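Local coordinates for alpha-11 giardin (Giardia intestinalis, PDB 2II2), which binds calcium as an unusual annexin and, like other giardins, probably takes part in parasite attachment and in the cytoskeleton of the ventral disk, at residues I16-N21 / I53-K58; V91-A96 / A256-G261; D8-V13 / Q45-L50; D282-R287 / D300-F305. All coordinates share one frame; numbering follows the deposited sequence. Where two conformers were deposited one is given.

Contact 1: residues I16-N21 / I53-K58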
# COMPACT_ATOMS: atom_id res chain seq x y z
N ILE A 16 25.10 4.11 14.46
CA ILE A 16 24.67 4.49 13.11
C ILE A 16 23.64 5.63 13.18
O ILE A 16 23.73 6.62 12.44
CB ILE A 16 24.08 3.28 12.38
CG1 ILE A 16 25.18 2.31 11.96
CG2 ILE A 16 23.28 3.69 11.15
CD1 ILE A 16 24.68 0.96 11.47
N LEU A 17 22.68 5.45 14.07
CA LEU A 17 21.63 6.45 14.21
C LEU A 17 22.15 7.78 14.75
O LEU A 17 21.81 8.87 14.22
CB LEU A 17 20.48 5.87 15.05
CG LEU A 17 19.67 4.75 14.36
CD1 LEU A 17 18.72 4.08 15.36
CD2 LEU A 17 18.90 5.24 13.13
N GLU A 18 23.03 7.69 15.77
CA GLU A 18 23.62 8.90 16.32
C GLU A 18 24.46 9.67 15.30
O GLU A 18 24.58 10.89 15.40
CB GLU A 18 24.40 8.59 17.60
CG GLU A 18 23.46 8.19 18.73
CD GLU A 18 24.14 7.53 19.91
OE1 GLU A 18 25.30 7.07 19.80
OE2 GLU A 18 23.49 7.47 20.97
N ALA A 19 25.04 8.95 14.34
CA ALA A 19 25.83 9.58 13.27
C ALA A 19 24.95 10.04 12.11
O ALA A 19 25.46 10.67 11.16
CB ALA A 19 26.90 8.62 12.77
N LYS A 20 23.64 9.74 12.16
CA LYS A 20 22.72 10.01 11.07
C LYS A 20 23.23 9.37 9.78
O LYS A 20 23.06 9.92 8.69
CB LYS A 20 22.45 11.50 10.91
CG LYS A 20 22.10 12.20 12.20
CD LYS A 20 21.72 13.65 11.97
CE LYS A 20 21.56 14.40 13.28
NZ LYS A 20 20.52 13.82 14.18
N ASN A 21 23.80 8.17 9.90
CA ASN A 21 24.38 7.52 8.74
C ASN A 21 23.34 6.70 8.01
O ASN A 21 23.18 5.50 8.26
CB ASN A 21 25.58 6.66 9.16
CG ASN A 21 26.44 6.26 7.98
OD1 ASN A 21 25.95 6.00 6.89
ND2 ASN A 21 27.75 6.21 8.20
N ILE A 53 11.80 2.83 17.27
CA ILE A 53 11.24 3.56 16.15
C ILE A 53 11.27 5.05 16.44
O ILE A 53 11.69 5.83 15.60
CB ILE A 53 9.84 3.04 15.76
CG1 ILE A 53 9.97 1.57 15.34
CG2 ILE A 53 9.23 3.93 14.67
CD1 ILE A 53 8.75 0.95 14.82
N ALA A 54 10.89 5.44 17.65
CA ALA A 54 10.92 6.85 17.98
C ALA A 54 12.35 7.40 17.94
O ALA A 54 12.59 8.52 17.52
CB ALA A 54 10.28 7.10 19.36
N PHE A 55 13.30 6.59 18.41
CA PHE A 55 14.70 7.01 18.38
C PHE A 55 15.19 7.13 16.95
O PHE A 55 15.86 8.08 16.62
CB PHE A 55 15.56 6.03 19.18
CG PHE A 55 17.01 6.43 19.29
CD1 PHE A 55 17.37 7.57 19.99
CD2 PHE A 55 18.02 5.64 18.74
CE1 PHE A 55 18.69 7.96 20.10
CE2 PHE A 55 19.36 6.02 18.84
CZ PHE A 55 19.71 7.17 19.53
N LEU A 56 14.84 6.17 16.09
CA LEU A 56 15.16 6.28 14.67
C LEU A 56 14.62 7.60 14.10
O LEU A 56 15.33 8.32 13.42
CB LEU A 56 14.66 5.05 13.92
CG LEU A 56 14.95 4.97 12.42
CD1 LEU A 56 14.96 3.53 11.97
CD2 LEU A 56 13.94 5.76 11.61
N LYS A 57 13.36 7.92 14.42
CA LYS A 57 12.76 9.15 13.90
C LYS A 57 13.44 10.39 14.47
O LYS A 57 13.54 11.40 13.78
CB LYS A 57 11.26 9.16 14.19
CG LYS A 57 10.44 8.20 13.37
CD LYS A 57 8.96 8.39 13.70
CE LYS A 57 8.07 7.31 13.11
NZ LYS A 57 6.70 7.36 13.70
N LYS A 58 13.89 10.32 15.73
CA LYS A 58 14.58 11.43 16.37
C LYS A 58 15.92 11.71 15.71
O LYS A 58 16.36 12.85 15.65
CB LYS A 58 14.76 11.16 17.86
CG LYS A 58 15.20 12.38 18.68
CD LYS A 58 15.54 12.01 20.12
CE LYS A 58 16.07 13.20 20.93
NZ LYS A 58 17.28 13.87 20.35
O HOH W 1 18.91 14.03 16.46
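Leu17 sets its two methyls against Phe55 and Leu56, joining the end of helix 9-18 to helix 52-59 in the all-helical annexin fold. The two branches divide the work. CD1 meets the Phe55 ring obliquely, 3.8 Å from CD2 of Phe55, and CD2 of Leu17 reaches CG of Leu56 at 4.0 Å. With its CG anti to the backbone N (chi1 -176°), Phe55 swings its ring toward helix 9-18. There CG of Glu18 lies at the ring edge, near its plane, 4.0 Å from CZ of Phe55. The Glu18 carboxylate is turned steeply against the ring, 78° between planes, and its OE2 forms a salt bridge with Lys14. Leu17 also touches Ile60, and the side chain of Leu56 comes within about 4 Å of that of Glu66. Both residues bind calcium in another structure of this protein, though none is bound in this model, so the contact lies beside that site. After the leucine, helix 9-18 closes in a Schellman motif at Lys20, which has positive phi. NZ of Lys20 bonds to the carbonyl of Cys59. A water donates to the O of Lys58 at 2.9 Å and accepts a weak bond from NZ of Lys20 at 2.8 Å.

Contact 2: residues V91-A96 / A256-G261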
# COMPACT_ATOMS: atom_id res chain seq x y z
N VAL A 91 -7.19 16.45 5.40
CA VAL A 91 -8.02 16.00 4.27
C VAL A 91 -7.71 14.51 4.03
O VAL A 91 -6.54 14.11 3.99
CB VAL A 91 -7.78 16.83 3.00
CG1 VAL A 91 -8.60 16.32 1.85
CG2 VAL A 91 -8.07 18.32 3.25
N ASN A 92 -8.73 13.68 3.87
CA ASN A 92 -8.50 12.25 3.70
C ASN A 92 -7.59 11.95 2.53
O ASN A 92 -7.84 12.38 1.40
CB ASN A 92 -9.80 11.48 3.54
CG ASN A 92 -10.62 11.46 4.81
OD1 ASN A 92 -10.08 11.48 5.92
ND2 ASN A 92 -11.93 11.39 4.66
N ASP A 93 -6.52 11.21 2.81
CA ASP A 93 -5.62 10.73 1.76
C ASP A 93 -6.12 9.35 1.37
O ASP A 93 -5.79 8.31 2.00
CB ASP A 93 -4.19 10.64 2.29
CG ASP A 93 -3.20 10.10 1.26
OD1 ASP A 93 -3.66 9.66 0.19
OD2 ASP A 93 -1.99 10.10 1.53
N PHE A 94 -7.00 9.31 0.36
CA PHE A 94 -7.55 8.05 -0.06
C PHE A 94 -6.48 7.09 -0.58
O PHE A 94 -6.65 5.87 -0.47
CB PHE A 94 -8.63 8.23 -1.13
CG PHE A 94 -9.93 8.71 -0.57
CD1 PHE A 94 -10.44 9.93 -0.96
CD2 PHE A 94 -10.66 7.95 0.34
CE1 PHE A 94 -11.68 10.40 -0.47
CE2 PHE A 94 -11.89 8.41 0.84
CZ PHE A 94 -12.39 9.63 0.43
N ARG A 95 -5.41 7.61 -1.17
CA ARG A 95 -4.39 6.69 -1.68
C ARG A 95 -3.87 5.81 -0.53
O ARG A 95 -3.72 4.60 -0.69
CB ARG A 95 -3.23 7.43 -2.33
CG ARG A 95 -3.59 8.15 -3.60
CD ARG A 95 -2.33 8.69 -4.26
NE ARG A 95 -2.61 9.23 -5.59
CZ ARG A 95 -3.14 10.43 -5.82
NH1 ARG A 95 -3.43 11.26 -4.82
NH2 ARG A 95 -3.36 10.83 -7.08
N ALA A 96 -3.60 6.45 0.61
CA ALA A 96 -3.04 5.74 1.76
C ALA A 96 -4.08 4.81 2.40
O ALA A 96 -3.77 3.67 2.79
CB ALA A 96 -2.51 6.72 2.79
N ALA A 256 5.81 5.66 -2.69
CA ALA A 256 6.72 4.54 -2.82
C ALA A 256 7.23 4.08 -1.45
O ALA A 256 7.42 2.89 -1.22
CB ALA A 256 7.85 4.91 -3.74
N ALA A 257 7.49 5.04 -0.55
CA ALA A 257 7.95 4.71 0.80
C ALA A 257 6.89 3.89 1.54
O ALA A 257 7.21 2.89 2.18
CB ALA A 257 8.29 5.98 1.57
N ARG A 258 5.63 4.30 1.45
CA ARG A 258 4.57 3.58 2.14
C ARG A 258 4.35 2.17 1.59
O ARG A 258 4.25 1.21 2.35
CB ARG A 258 3.29 4.38 2.07
CG ARG A 258 2.10 3.69 2.67
CD ARG A 258 0.81 4.49 2.58
NE ARG A 258 0.38 4.75 1.21
CZ ARG A 258 0.36 5.94 0.62
NH1 ARG A 258 0.82 7.04 1.23
NH2 ARG A 258 -0.12 6.03 -0.60
N ILE A 259 4.24 2.08 0.26
CA ILE A 259 4.03 0.80 -0.40
C ILE A 259 5.17 -0.16 -0.06
O ILE A 259 4.94 -1.34 0.26
CB ILE A 259 3.88 1.01 -1.91
CG1 ILE A 259 2.62 1.82 -2.20
CG2 ILE A 259 3.87 -0.32 -2.63
CD1 ILE A 259 2.64 2.53 -3.55
N THR A 260 6.41 0.33 -0.14
CA THR A 260 7.55 -0.49 0.21
C THR A 260 7.52 -0.92 1.68
O THR A 260 7.69 -2.08 2.00
CB THR A 260 8.85 0.30 -0.06
OG1 THR A 260 8.93 0.63 -1.46
CG2 THR A 260 10.07 -0.47 0.32
N GLY A 261 7.31 0.04 2.58
CA GLY A 261 7.32 -0.27 3.99
C GLY A 261 6.27 -1.29 4.38
O GLY A 261 6.53 -2.20 5.19
O HOH W 2 -0.33 8.99 -0.49
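This contact packs an arginine's flat end on a helix start, with a water-mediated polar link, near the centre of the annexin fold. The arginine belongs to helix 249-263 and lies against the first turn of helix 94-102. Arg258 carries the contact. Its CG stands anti to the backbone N (chi1 176°), and the chain then bends at chi3 (63°). The bend sets the guanidinium flat against Ala96, whose CA sits 3.5 Å above the plane, over the centre of the group. CB of Ala96 is 3.7 Å from CZ of Arg258. Beside it, CB of Arg95 lies 3.8 Å from NH2 of Arg258.

Asp93 is the N-cap of helix 94-102. Its OD1 accepts a weak capping bond from the N of Ala96 at 3.2 Å. The other oxygen does not pair directly with the arginine. OD2 of Asp93 is 4.2 Å from NH1 of Arg258, well out of the guanidinium plane, and the two flat groups stand 86° apart. Any attraction there is probably one of charge alone. A firmer partner is Asp99, whose carboxylate makes a salt bridge with NE of Arg258. Val83 of helix 76-89 and Arg220 of helix 216-230 also touch the arginine. A water completes the link between the segments, donating to OD2 of Asp93 and accepting from NH1 of Arg258, at 2.8 Å each.

Contact 3: residues D8-V13 / Q45-L50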
# COMPACT_ATOMS: atom_id res chain seq x y z
N ASP A 8 25.78 -7.29 19.98
CA ASP A 8 26.68 -6.40 19.25
C ASP A 8 25.91 -5.46 18.35
O ASP A 8 26.31 -4.31 18.13
CB ASP A 8 27.71 -7.18 18.44
CG ASP A 8 28.60 -8.03 19.31
OD1 ASP A 8 29.05 -7.53 20.37
OD2 ASP A 8 28.83 -9.21 18.94
N ALA A 9 24.81 -5.95 17.81
CA ALA A 9 24.04 -5.16 16.87
C ALA A 9 23.36 -3.94 17.49
O ALA A 9 23.21 -2.94 16.82
CB ALA A 9 23.02 -6.04 16.21
N ILE A 10 23.00 -4.01 18.77
CA ILE A 10 22.35 -2.88 19.44
C ILE A 10 23.25 -1.64 19.51
O ILE A 10 22.85 -0.58 19.03
CB ILE A 10 21.81 -3.31 20.82
CG1 ILE A 10 20.56 -4.17 20.61
CG2 ILE A 10 21.46 -2.15 21.69
CD1 ILE A 10 20.18 -5.00 21.78
N PRO A 11 24.46 -1.77 20.08
CA PRO A 11 25.34 -0.59 20.04
C PRO A 11 25.71 -0.17 18.61
O PRO A 11 25.92 1.02 18.34
CB PRO A 11 26.58 -1.04 20.85
CG PRO A 11 26.47 -2.47 20.99
CD PRO A 11 25.05 -2.88 20.85
N GLU A 12 25.82 -1.14 17.71
CA GLU A 12 26.14 -0.86 16.31
C GLU A 12 25.11 0.08 15.69
O GLU A 12 25.47 1.12 15.10
CB GLU A 12 26.22 -2.17 15.52
CG GLU A 12 26.56 -2.00 14.04
CD GLU A 12 26.53 -3.30 13.27
OE1 GLU A 12 26.03 -4.33 13.77
OE2 GLU A 12 27.00 -3.28 12.11
N VAL A 13 23.84 -0.27 15.82
CA VAL A 13 22.82 0.58 15.23
C VAL A 13 22.59 1.89 16.00
O VAL A 13 22.24 2.90 15.41
CB VAL A 13 21.48 -0.16 14.96
CG1 VAL A 13 20.74 -0.51 16.28
CG2 VAL A 13 20.58 0.64 14.03
N GLN A 45 15.36 -1.75 23.22
CA GLN A 45 14.73 -0.92 24.25
C GLN A 45 15.12 -1.39 25.65
O GLN A 45 15.38 -0.58 26.53
CB GLN A 45 13.22 -0.88 24.05
CG GLN A 45 12.46 -0.06 25.07
CD GLN A 45 11.06 0.30 24.59
OE1 GLN A 45 10.62 -0.15 23.54
NE2 GLN A 45 10.37 1.14 25.35
N ASP A 46 15.16 -2.70 25.85
CA ASP A 46 15.58 -3.26 27.15
C ASP A 46 16.98 -2.79 27.51
O ASP A 46 17.23 -2.41 28.65
CB ASP A 46 15.56 -4.78 27.15
CG ASP A 46 15.97 -5.37 28.49
OD1 ASP A 46 15.20 -5.23 29.46
OD2 ASP A 46 17.07 -5.95 28.53
N THR A 47 17.89 -2.80 26.54
CA THR A 47 19.29 -2.46 26.78
C THR A 47 19.51 -0.94 26.92
O THR A 47 20.23 -0.49 27.82
CB THR A 47 20.16 -3.03 25.64
OG1 THR A 47 20.10 -4.46 25.65
CG2 THR A 47 21.62 -2.58 25.74
N THR A 48 18.89 -0.16 26.03
CA THR A 48 19.23 1.26 25.92
C THR A 48 18.27 2.18 26.64
O THR A 48 18.60 3.34 26.86
CB THR A 48 19.25 1.72 24.46
OG1 THR A 48 17.90 1.75 23.95
CG2 THR A 48 20.14 0.79 23.60
N GLY A 49 17.08 1.69 26.94
CA GLY A 49 16.02 2.53 27.51
C GLY A 49 15.23 3.33 26.47
O GLY A 49 14.32 4.09 26.82
N LEU A 50 15.57 3.17 25.19
CA LEU A 50 14.98 3.94 24.09
C LEU A 50 14.11 3.04 23.24
O LEU A 50 14.55 1.96 22.83
CB LEU A 50 16.08 4.53 23.20
CG LEU A 50 17.15 5.38 23.90
CD1 LEU A 50 18.41 5.53 23.06
CD2 LEU A 50 16.58 6.72 24.32
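Between segments 8-13 and 45-50 the backbones come nearest at Ile10 and Thr47, with CA atoms 8.0 Å apart, a gap filled by side chains. Ile10 faces the end of helix 34-48 and meets two successive threonines there. Its CG2 is 3.7 Å from CG2 of Thr48, methyl against methyl. The other branch runs to Thr47, where CD1 of Ile10 lies 3.9 Å from OG1 of Thr47. This second meeting is van der Waals contact with the hydroxyl, which is hydrogen-bonded to the carbonyl of Gln43 one turn back.

Thr48 divides its methyl and hydroxyl between two tasks. OG1 sits between the backbone N and the carbonyl carbon (chi1 70°), which leaves CG2 directed at the isoleucine. OG1 of Thr48 accepts from the N of Leu50 at 3.0 Å, with an N-H...O angle of 155°, forming an ST turn. It also bonds to the carbonyl of Phe44. Gly49, with positive phi, lies between the two ends of the turn and is the first residue to leave the helix. Ile10 packs on Gln43 and Phe44 as well, so it spans the last turns of helix 34-48 in this annexin. The segments thus meet by van der Waals packing alone, although two of the three residues are polar. The threonine hydroxyls are engaged within their own chain end, and methyl groups supply much of the surface offered to Ile10.

Contact 4: residues D282-R287 / D300-F305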
# COMPACT_ATOMS: atom_id res chain seq x y z
N ASP A 282 15.24 -1.77 -12.21
CA ASP A 282 15.76 -0.71 -13.07
C ASP A 282 14.98 0.60 -12.91
O ASP A 282 15.54 1.69 -12.96
CB ASP A 282 15.73 -1.14 -14.55
CG ASP A 282 16.57 -2.40 -14.83
OD1 ASP A 282 17.40 -2.81 -13.98
OD2 ASP A 282 16.38 -2.98 -15.92
N ASP A 283 13.67 0.50 -12.72
CA ASP A 283 12.85 1.68 -12.58
C ASP A 283 13.02 2.38 -11.23
O ASP A 283 12.97 3.61 -11.14
CB ASP A 283 11.39 1.37 -12.84
CG ASP A 283 11.08 1.16 -14.31
OD1 ASP A 283 12.00 1.21 -15.16
OD2 ASP A 283 9.88 0.95 -14.60
N ILE A 284 13.27 1.61 -10.18
CA ILE A 284 13.61 2.23 -8.91
C ILE A 284 14.89 3.06 -9.06
O ILE A 284 14.97 4.21 -8.63
CB ILE A 284 13.73 1.16 -7.79
CG1 ILE A 284 12.34 0.59 -7.43
CG2 ILE A 284 14.38 1.76 -6.57
CD1 ILE A 284 12.35 -0.75 -6.67
N LEU A 285 15.89 2.46 -9.71
CA LEU A 285 17.17 3.12 -9.96
C LEU A 285 16.99 4.39 -10.78
O LEU A 285 17.58 5.44 -10.47
CB LEU A 285 18.14 2.16 -10.68
CG LEU A 285 18.78 1.04 -9.85
CD1 LEU A 285 19.45 -0.01 -10.73
CD2 LEU A 285 19.79 1.61 -8.86
N SER A 286 16.19 4.30 -11.84
CA SER A 286 16.00 5.43 -12.75
C SER A 286 15.18 6.54 -12.13
O SER A 286 15.50 7.72 -12.28
CB SER A 286 15.32 4.99 -14.04
OG SER A 286 16.14 4.11 -14.77
N ARG A 287 14.07 6.14 -11.49
CA ARG A 287 13.07 7.11 -11.04
C ARG A 287 13.51 7.91 -9.84
O ARG A 287 13.25 9.12 -9.77
CB ARG A 287 11.73 6.39 -10.72
CG ARG A 287 10.67 7.28 -10.02
CD ARG A 287 10.26 8.38 -10.94
NE ARG A 287 9.28 9.37 -10.42
CZ ARG A 287 9.60 10.50 -9.79
NH1 ARG A 287 10.88 10.80 -9.53
NH2 ARG A 287 8.66 11.37 -9.42
N ASP A 300 18.18 3.55 -2.38
CA ASP A 300 18.90 2.43 -1.82
C ASP A 300 18.12 1.69 -0.74
O ASP A 300 18.14 0.46 -0.67
CB ASP A 300 20.25 2.89 -1.28
CG ASP A 300 21.23 3.23 -2.40
OD1 ASP A 300 21.15 2.62 -3.49
OD2 ASP A 300 22.07 4.12 -2.20
N ALA A 301 17.39 2.44 0.08
CA ALA A 301 16.50 1.81 1.05
C ALA A 301 15.44 0.96 0.36
O ALA A 301 15.14 -0.15 0.81
CB ALA A 301 15.85 2.85 1.93
N CYS A 302 14.86 1.52 -0.69
CA CYS A 302 13.79 0.87 -1.44
C CYS A 302 14.31 -0.43 -2.06
O CYS A 302 13.68 -1.48 -1.94
CB CYS A 302 13.28 1.84 -2.50
SG CYS A 302 11.88 1.22 -3.45
N LEU A 303 15.45 -0.37 -2.76
CA LEU A 303 16.04 -1.59 -3.32
C LEU A 303 16.30 -2.67 -2.26
O LEU A 303 16.04 -3.87 -2.45
CB LEU A 303 17.31 -1.25 -4.07
CG LEU A 303 17.16 -0.43 -5.36
CD1 LEU A 303 18.54 0.05 -5.78
CD2 LEU A 303 16.47 -1.19 -6.51
N MET A 304 16.85 -2.22 -1.13
CA MET A 304 17.11 -3.15 -0.03
C MET A 304 15.83 -3.80 0.44
O MET A 304 15.81 -5.04 0.61
CB MET A 304 17.87 -2.43 1.10
CG MET A 304 18.18 -3.28 2.32
SD MET A 304 16.80 -3.47 3.49
CE MET A 304 16.54 -1.76 3.99
N PHE A 305 14.78 -3.03 0.70
CA PHE A 305 13.58 -3.63 1.24
C PHE A 305 12.92 -4.61 0.25
O PHE A 305 12.30 -5.59 0.68
CB PHE A 305 12.58 -2.57 1.69
CG PHE A 305 12.81 -2.03 3.07
CD1 PHE A 305 13.00 -0.65 3.27
CD2 PHE A 305 12.78 -2.86 4.18
CE1 PHE A 305 13.20 -0.15 4.56
CE2 PHE A 305 12.99 -2.38 5.47
CZ PHE A 305 13.19 -0.99 5.66
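Ile284 and Leu303 have the most surface buried in this helix pair, and Cys302 and Leu285 extend the patch. Segments 282-287 and 300-305, on helices 280-287 and 298-306, run nearly antiparallel (170°), their axes 9.9 Å apart at closest approach. These are the last two helices of the annexin fold in this chain. The side chains of Ile284 and Leu303 lie alongside each other, pointing opposite ways. CG2 of Ile284 touches CD2 of Leu303 at 3.6 Å, close packing between methyls. The other branch of Ile284 has CG1 anti to the carbonyl carbon (chi1 -71°) and carries CD1 to the sulfur of Cys302, 3.8 Å from SG. The isoleucine therefore reaches two successive residues of helix 298-306.

Leu303 likewise uses both of its methyls. CD2 is given to Ile284, and CD1 turns to the more exposed Leu285, which crosses it at about a right angle. Leu308, after the last helix, touches both Ile284 and Leu303. Cys302 also packs on Thr260 of helix 249-263, so the pair is tied to the body of the fold. Only apolar packing is found between the two segments; at the exposed border of the patch, CD2 of Leu285 lies 3.7 Å from CD1 of Leu303.

Contacts 1 and 3 share helix 9-18, which meets helix 52-59 near its end and helix 34-48 near its start. They touch through Phe55 CD1 and Leu50 CD1, 3.8 Å apart. Both lie far from the chain centre and are only partly buried. Contact 4 is largely buried and purely apolar. Contact 2 lies nearest the centre, about 6 Å from it, yet it is the one built round a charged group, with water and carboxylates about the arginine. Contacts 2 and 4 meet where Thr260 CG2 packs on Phe305 CB at 3.5 Å. Contacts 1 and 2 each include a bridging water, while only contact 1 adjoins the calcium-binding residues.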